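PDB 4EHS: DNA primase from Helicobacter pylori, which synthesises the short RNA primers used by DNA polymerase in replication and stimulates the helicase DnaB, to which its C-terminal domain, modelled here, binds. Local coordinates for residues 30-41 / 59-70. Numbering follows the deposited sequence.
Sequences LEFLEKLVIRYL and VFLHKKQEFDAL
Glu34 reaches out from helix 30-41 into the turn that precedes helix 64-70 and grips its backbone with both carboxylate oxygens. CG lies beside the backbone N (chi1 -70°) and the chain runs extended from there, which carries the carboxylate up to three successive amides. OE2 accepts a fairly straight bond from Leu61 N at 2.8 Å, on its syn side; OE1 takes His62 N, also at 2.8 Å and syn but further out of plane, and a weaker, more bent bond from Lys63 N, the N-cap residue. A water donates to both Glu34 OE2 and Val59 O. The carboxylate stands almost perpendicular to the Phe60 ring (88°), with OE1 at the ring's edge, 3.4 Å from CD1.

Apolar and charged contacts continue from this polar centre along the helix. Toward its start, Glu31 CB sits over one face of the His62 imidazole in a CH-pi contact, while Leu30 CD2 meets the ring's edge. The Glu31 carboxylate continues past the ring to a salt bridge whose hydrogen bond, Lys63 NZ to Glu31 OE2 at 3.4 Å, is weak; a water joins these two groups to Lys35 NZ. Lys63 bends at chi2 (-69°), bringing its CE to 3.7 Å from Lys35 CG. In the other direction, Ile38 CD1 touches both Phe60 CE1 and Phe67 CB, and Leu41 CD1 touches the edge of the Phe67 ring. Leu70 CD2 presses tightly on Leu41 CB, at 3.4 Å.

Within the helicase-binding domain, this joins two nearly parallel helices, and helix 78-85 also packs against Ile38 and Leu70. The buried Glu34 carboxylate is met by backbone N-H groups and a water, surroundings that would probably favour its ionised form, and its three amide bonds hold the turn into helix 64-70.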
# COMPACT_ATOMS: atom_id res chain seq x y z
N LEU A 30 -13.83 -11.33 -13.15
CA LEU A 30 -12.71 -11.06 -12.29
C LEU A 30 -11.71 -12.22 -12.37
O LEU A 30 -10.50 -11.99 -12.37
CB LEU A 30 -13.17 -10.82 -10.84
CG LEU A 30 -12.09 -10.43 -9.85
CD1 LEU A 30 -11.59 -9.06 -10.23
CD2 LEU A 30 -12.72 -10.56 -8.42
N GLU A 31 -12.19 -13.45 -12.56
CA GLU A 31 -11.29 -14.59 -12.52
C GLU A 31 -10.41 -14.49 -13.77
O GLU A 31 -9.17 -14.67 -13.68
CB GLU A 31 -12.07 -15.94 -12.43
CG GLU A 31 -11.14 -17.10 -12.73
CD GLU A 31 -11.70 -18.46 -12.28
OE1 GLU A 31 -12.76 -18.50 -11.64
OE2 GLU A 31 -11.05 -19.47 -12.55
N PHE A 32 -11.01 -14.11 -14.91
CA PHE A 32 -10.23 -13.94 -16.13
C PHE A 32 -9.20 -12.80 -15.94
O PHE A 32 -8.05 -12.88 -16.33
CB PHE A 32 -11.14 -13.57 -17.32
CG PHE A 32 -10.36 -13.47 -18.67
CD1 PHE A 32 -10.09 -14.61 -19.44
CD2 PHE A 32 -9.88 -12.24 -19.09
CE1 PHE A 32 -9.38 -14.47 -20.64
CE2 PHE A 32 -9.17 -12.08 -20.30
CZ PHE A 32 -8.92 -13.22 -21.05
N LEU A 33 -9.64 -11.71 -15.38
CA LEU A 33 -8.71 -10.58 -15.17
C LEU A 33 -7.56 -10.96 -14.22
O LEU A 33 -6.41 -10.55 -14.47
CB LEU A 33 -9.45 -9.39 -14.54
CG LEU A 33 -8.66 -8.12 -14.34
CD1 LEU A 33 -8.06 -7.64 -15.68
CD2 LEU A 33 -9.58 -7.02 -13.77
N GLU A 34 -7.83 -11.70 -13.16
CA GLU A 34 -6.73 -12.11 -12.24
C GLU A 34 -5.72 -13.01 -12.96
O GLU A 34 -4.48 -12.89 -12.81
CB GLU A 34 -7.31 -12.86 -11.05
CG GLU A 34 -8.10 -11.90 -10.13
CD GLU A 34 -8.50 -12.52 -8.82
OE1 GLU A 34 -8.03 -13.62 -8.50
OE2 GLU A 34 -9.28 -11.80 -8.09
N LYS A 35 -6.28 -13.92 -13.78
CA LYS A 35 -5.39 -14.80 -14.59
C LYS A 35 -4.51 -14.01 -15.52
O LYS A 35 -3.31 -14.35 -15.70
CB LYS A 35 -6.26 -15.81 -15.42
CG LYS A 35 -6.74 -16.94 -14.54
CD LYS A 35 -7.37 -18.04 -15.45
CE LYS A 35 -8.80 -17.77 -15.69
NZ LYS A 35 -9.54 -19.01 -16.21
N LEU A 36 -5.11 -13.02 -16.15
CA LEU A 36 -4.44 -12.20 -17.16
C LEU A 36 -3.30 -11.45 -16.52
O LEU A 36 -2.19 -11.49 -17.05
CB LEU A 36 -5.42 -11.32 -17.93
CG LEU A 36 -4.87 -10.46 -19.06
CD1 LEU A 36 -4.34 -11.36 -20.16
CD2 LEU A 36 -6.00 -9.57 -19.58
N VAL A 37 -3.59 -10.86 -15.37
CA VAL A 37 -2.61 -10.03 -14.67
C VAL A 37 -1.43 -10.95 -14.29
O VAL A 37 -0.26 -10.59 -14.54
CB VAL A 37 -3.26 -9.28 -13.47
CG1 VAL A 37 -2.16 -8.75 -12.57
CG2 VAL A 37 -4.09 -8.08 -13.96
N ILE A 38 -1.70 -12.13 -13.72
CA ILE A 38 -0.64 -12.99 -13.27
C ILE A 38 0.17 -13.53 -14.47
O ILE A 38 1.39 -13.76 -14.38
CB ILE A 38 -1.21 -14.11 -12.40
CG1 ILE A 38 -1.73 -13.47 -11.07
CG2 ILE A 38 -0.10 -15.14 -12.04
CD1 ILE A 38 -2.57 -14.44 -10.26
N ARG A 39 -0.58 -13.78 -15.55
CA ARG A 39 0.11 -14.31 -16.77
C ARG A 39 1.17 -13.29 -17.28
O ARG A 39 2.32 -13.66 -17.72
CB ARG A 39 -0.97 -14.63 -17.84
CG ARG A 39 -0.22 -15.17 -19.10
CD ARG A 39 0.53 -16.48 -18.81
NE ARG A 39 1.00 -16.88 -20.17
CZ ARG A 39 0.30 -17.69 -20.94
NH1 ARG A 39 -0.72 -18.42 -20.41
NH2 ARG A 39 0.71 -17.87 -22.22
N TYR A 40 0.82 -12.01 -17.27
CA TYR A 40 1.80 -10.96 -17.61
C TYR A 40 3.00 -11.05 -16.66
O TYR A 40 4.16 -10.94 -17.11
CB TYR A 40 1.22 -9.58 -17.43
CG TYR A 40 0.51 -9.02 -18.66
CD1 TYR A 40 1.23 -8.53 -19.72
CD2 TYR A 40 -0.88 -8.99 -18.72
CE1 TYR A 40 0.59 -7.96 -20.86
CE2 TYR A 40 -1.54 -8.45 -19.84
CZ TYR A 40 -0.78 -7.98 -20.94
OH TYR A 40 -1.41 -7.43 -22.04
N LEU A 41 2.75 -11.15 -15.35
CA LEU A 41 3.88 -11.30 -14.37
C LEU A 41 4.72 -12.56 -14.61
O LEU A 41 5.96 -12.55 -14.40
CB LEU A 41 3.34 -11.36 -12.94
CG LEU A 41 2.32 -10.25 -12.67
CD1 LEU A 41 1.96 -10.46 -11.21
CD2 LEU A 41 2.81 -8.79 -12.84
N VAL A 59 -5.48 -9.09 -2.61
CA VAL A 59 -6.27 -8.43 -3.61
C VAL A 59 -7.03 -9.48 -4.42
O VAL A 59 -8.17 -9.25 -4.82
CB VAL A 59 -5.40 -7.56 -4.53
CG1 VAL A 59 -6.25 -6.94 -5.62
CG2 VAL A 59 -4.78 -6.41 -3.76
N PHE A 60 -6.40 -10.63 -4.58
CA PHE A 60 -6.93 -11.73 -5.45
C PHE A 60 -8.01 -12.52 -4.75
O PHE A 60 -7.78 -13.01 -3.64
CB PHE A 60 -5.79 -12.67 -5.86
CG PHE A 60 -4.79 -12.01 -6.76
CD1 PHE A 60 -5.01 -12.03 -8.16
CD2 PHE A 60 -3.66 -11.31 -6.28
CE1 PHE A 60 -4.15 -11.39 -9.03
CE2 PHE A 60 -2.78 -10.66 -7.17
CZ PHE A 60 -3.02 -10.70 -8.56
N LEU A 61 -9.16 -12.67 -5.40
CA LEU A 61 -10.26 -13.50 -4.89
C LEU A 61 -10.32 -14.88 -5.54
O LEU A 61 -11.02 -15.76 -5.01
CB LEU A 61 -11.60 -12.81 -5.08
CG LEU A 61 -11.72 -11.37 -4.57
CD1 LEU A 61 -13.16 -10.88 -4.60
CD2 LEU A 61 -11.11 -11.29 -3.19
N HIS A 62 -9.57 -15.07 -6.63
CA HIS A 62 -9.64 -16.34 -7.38
C HIS A 62 -8.35 -17.00 -7.55
O HIS A 62 -8.31 -18.24 -7.61
CB HIS A 62 -10.29 -16.12 -8.75
CG HIS A 62 -11.67 -15.56 -8.66
ND1 HIS A 62 -12.75 -16.33 -8.30
CD2 HIS A 62 -12.14 -14.28 -8.86
CE1 HIS A 62 -13.86 -15.53 -8.26
NE2 HIS A 62 -13.51 -14.31 -8.63
N LYS A 63 -7.25 -16.23 -7.61
CA LYS A 63 -5.97 -16.78 -8.05
C LYS A 63 -4.87 -16.42 -7.03
O LYS A 63 -3.71 -16.29 -7.34
CB LYS A 63 -5.60 -16.33 -9.50
CG LYS A 63 -6.60 -16.78 -10.57
CD LYS A 63 -6.57 -18.27 -10.76
CE LYS A 63 -7.77 -18.76 -11.54
NZ LYS A 63 -7.85 -20.21 -11.80
N LYS A 64 -5.27 -16.41 -5.76
CA LYS A 64 -4.34 -16.05 -4.72
C LYS A 64 -3.19 -17.05 -4.65
O LYS A 64 -2.04 -16.65 -4.51
CB LYS A 64 -5.11 -15.95 -3.41
CG LYS A 64 -4.22 -15.63 -2.24
CD LYS A 64 -5.12 -15.45 -1.02
CE LYS A 64 -4.42 -14.62 0.05
NZ LYS A 64 -3.16 -15.33 0.41
N GLN A 65 -3.47 -18.34 -4.77
CA GLN A 65 -2.41 -19.35 -4.66
C GLN A 65 -1.38 -19.18 -5.78
O GLN A 65 -0.21 -19.28 -5.51
CB GLN A 65 -2.96 -20.80 -4.64
CG GLN A 65 -3.92 -20.96 -3.45
CD GLN A 65 -4.51 -22.35 -3.25
OE1 GLN A 65 -4.05 -23.36 -3.82
NE2 GLN A 65 -5.54 -22.40 -2.42
N GLU A 66 -1.85 -18.93 -7.00
CA GLU A 66 -0.95 -18.67 -8.13
C GLU A 66 -0.05 -17.46 -7.86
O GLU A 66 1.19 -17.56 -8.05
CB GLU A 66 -1.78 -18.46 -9.43
CG GLU A 66 -2.41 -19.79 -9.89
CD GLU A 66 -3.77 -20.10 -9.27
OE1 GLU A 66 -4.12 -19.43 -8.25
OE2 GLU A 66 -4.43 -21.06 -9.79
N PHE A 67 -0.63 -16.35 -7.43
CA PHE A 67 0.19 -15.15 -7.13
C PHE A 67 1.23 -15.47 -6.03
O PHE A 67 2.44 -15.13 -6.15
CB PHE A 67 -0.69 -13.96 -6.71
CG PHE A 67 0.12 -12.67 -6.49
CD1 PHE A 67 0.45 -11.85 -7.59
CD2 PHE A 67 0.56 -12.28 -5.20
CE1 PHE A 67 1.19 -10.67 -7.43
CE2 PHE A 67 1.29 -11.10 -5.04
CZ PHE A 67 1.58 -10.27 -6.15
N ASP A 68 0.76 -16.14 -4.96
CA ASP A 68 1.68 -16.52 -3.91
C ASP A 68 2.85 -17.34 -4.45
O ASP A 68 3.99 -17.12 -4.06
CB ASP A 68 0.92 -17.29 -2.79
CG ASP A 68 0.17 -16.36 -1.86
OD1 ASP A 68 0.48 -15.15 -1.83
OD2 ASP A 68 -0.75 -16.85 -1.19
N ALA A 69 2.58 -18.35 -5.26
CA ALA A 69 3.63 -19.22 -5.76
C ALA A 69 4.61 -18.45 -6.62
O ALA A 69 5.82 -18.69 -6.58
CB ALA A 69 3.05 -20.41 -6.52
N LEU A 70 4.08 -17.51 -7.41
CA LEU A 70 4.91 -16.70 -8.29
C LEU A 70 5.81 -15.76 -7.49
O LEU A 70 6.87 -15.34 -7.97
CB LEU A 70 4.04 -15.90 -9.26
CG LEU A 70 4.74 -14.78 -10.03
CD1 LEU A 70 5.82 -15.34 -10.94
CD2 LEU A 70 3.73 -13.97 -10.83
O HOH W 1 -9.32 -20.74 -14.20
O HOH W 2 -9.16 -9.27 -7.43